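Local coordinates for protein S-adenosylmethionine-dependent methyltransferase (Clostridium acetobutylicum, PDB 1Y8C) that probably transfers a methyl group from S-adenosylmethionine to an acceptor that is not identified, at residues A[43-48]-A[64-69]. Sequence-based numbering, arbitrary orientation.
Sequences DLACGT and AVDLSQ
Val65 pairs in parallel with Leu44, and Asp66 takes over where the two strands run out into loops, as parallel strands of a Rossmann-like sheet do at their C-terminal edge. Val65 N donates to Asp43 O at 3.0 Å; beyond this pairing the chain turns at Ala45, so that Val65 O accepts from Cys46 N (3.1 Å) and, weakly, from Ala45 N.

The carboxylate of Asp66 then ties both loops together. With CG anti to the backbone N (chi1 -163°), it reaches across to Gly47, whose N donates a hydrogen bond to OD2 (2.6 Å), on the anti side and 33° out of the carboxylate plane. OD1 accepts from Ser68 N (2.8 Å) through its anti lone pair, closing an Asx turn just before helix 69-81, which Ser68 N-caps.

Apolar contact is slighter: Cys46 SG lies against Ala64 CB (3.6 Å), and Leu44 CD2 brushes Val65 CB on the opposite sheet face from Asp43 and Ala64.

The turn after strand 40-44 is consistent with the glycine-rich SAM-binding loop of class I methyltransferases. Asp43 OD1 and OD2 hydrogen-bond the Thr106 and Thr52 hydroxyls. Leu72 of helix 69-81 packs on Cys46 and Asp66. Within beta-alpha-beta unit 40-44, 52-55, 61-65, strand 104-107 flanks 40-44 and 87-89 flanks 61-65.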
loop_
_atom_site.group_PDB
_atom_site.type_symbol
_atom_site.label_atom_id
_atom_site.label_comp_id
_atom_site.label_asym_id
_atom_site.label_seq_id
_atom_site.Cartn_x
_atom_site.Cartn_y
_atom_site.Cartn_z
ATOM N N ASP A 43 3.071 -3.221 9.396
ATOM C CA ASP A 43 2.447 -2.942 8.121
ATOM C C ASP A 43 1.833 -1.543 8.187
ATOM O O ASP A 43 0.897 -1.305 8.949
ATOM C CB ASP A 43 1.381 -3.991 7.826
ATOM C CG ASP A 43 0.696 -3.753 6.511
ATOM O OD1 ASP A 43 1.342 -3.152 5.617
ATOM O OD2 ASP A 43 -0.477 -4.167 6.366
ATOM N N LEU A 44 2.386 -0.619 7.407
ATOM C CA LEU A 44 1.908 0.765 7.353
ATOM C C LEU A 44 0.808 0.862 6.316
ATOM O O LEU A 44 0.951 0.330 5.219
ATOM C CB LEU A 44 3.028 1.704 6.917
ATOM C CG LEU A 44 4.273 1.773 7.776
ATOM C CD1 LEU A 44 5.392 2.445 6.989
ATOM C CD2 LEU A 44 3.958 2.522 9.053
ATOM N N ALA A 45 -0.268 1.564 6.636
ATOM C CA ALA A 45 -1.372 1.697 5.692
ATOM C C ALA A 45 -1.968 0.310 5.500
ATOM O O ALA A 45 -2.194 -0.135 4.374
ATOM C CB ALA A 45 -0.862 2.235 4.361
ATOM N N CYS A 46 -2.213 -0.371 6.613
ATOM C CA CYS A 46 -2.770 -1.709 6.571
ATOM C C CYS A 46 -4.202 -1.777 6.033
ATOM O O CYS A 46 -4.692 -2.862 5.731
ATOM C CB CYS A 46 -2.731 -2.315 7.970
ATOM S SG CYS A 46 -3.790 -1.466 9.131
ATOM N N GLY A 47 -4.873 -0.636 5.920
ATOM C CA GLY A 47 -6.239 -0.647 5.429
ATOM C C GLY A 47 -7.115 -1.560 6.260
ATOM O O GLY A 47 -7.111 -1.469 7.486
ATOM N N THR A 48 -7.869 -2.445 5.613
ATOM C CA THR A 48 -8.713 -3.386 6.355
ATOM C C THR A 48 -7.979 -4.695 6.640
ATOM O O THR A 48 -8.608 -5.705 6.918
ATOM C CB THR A 48 -10.003 -3.730 5.596
ATOM O OG1 THR A 48 -9.662 -4.310 4.331
ATOM C CG2 THR A 48 -10.841 -2.482 5.398
ATOM N N ALA A 64 0.011 -2.826 13.087
ATOM C CA ALA A 64 -0.712 -2.374 11.910
ATOM C C ALA A 64 -1.104 -0.918 12.124
ATOM O O ALA A 64 -1.750 -0.583 13.117
ATOM C CB ALA A 64 -1.951 -3.227 11.708
ATOM N N VAL A 65 -0.716 -0.057 11.188
ATOM C CA VAL A 65 -1.008 1.361 11.288
ATOM C C VAL A 65 -1.753 1.864 10.062
ATOM O O VAL A 65 -1.435 1.493 8.941
ATOM C CB VAL A 65 0.285 2.162 11.428
ATOM C CG1 VAL A 65 -0.034 3.625 11.608
ATOM C CG2 VAL A 65 1.095 1.629 12.597
ATOM N N ASP A 66 -2.750 2.707 10.285
ATOM C CA ASP A 66 -3.531 3.273 9.192
ATOM C C ASP A 66 -4.187 4.544 9.690
ATOM O O ASP A 66 -4.518 4.652 10.860
ATOM C CB ASP A 66 -4.595 2.278 8.714
ATOM C CG ASP A 66 -5.153 2.629 7.333
ATOM O OD1 ASP A 66 -5.895 3.635 7.209
ATOM O OD2 ASP A 66 -4.836 1.897 6.368
ATOM N N LEU A 67 -4.376 5.502 8.798
ATOM C CA LEU A 67 -4.976 6.770 9.170
ATOM C C LEU A 67 -6.487 6.673 9.342
ATOM O O LEU A 67 -7.074 7.408 10.127
ATOM C CB LEU A 67 -4.651 7.813 8.108
ATOM C CG LEU A 67 -5.072 9.259 8.366
ATOM C CD1 LEU A 67 -4.307 9.841 9.562
ATOM C CD2 LEU A 67 -4.783 10.065 7.110
ATOM N N SER A 68 -7.113 5.760 8.612
ATOM C CA SER A 68 -8.557 5.603 8.682
ATOM C C SER A 68 -9.064 4.816 9.875
ATOM O O SER A 68 -8.969 3.587 9.901
ATOM C CB SER A 68 -9.072 4.932 7.413
ATOM O OG SER A 68 -10.477 4.725 7.491
ATOM N N GLN A 69 -9.622 5.517 10.857
ATOM C CA GLN A 69 -10.164 4.844 12.033
ATOM C C GLN A 69 -11.166 3.785 11.577
ATOM O O GLN A 69 -11.226 2.682 12.125
ATOM C CB GLN A 69 -10.904 5.832 12.944
ATOM C CG GLN A 69 -10.061 6.921 13.548
ATOM C CD GLN A 69 -9.469 6.546 14.889
ATOM O OE1 GLN A 69 -8.744 7.337 15.489
ATOM N NE2 GLN A 69 -9.778 5.348 15.372
#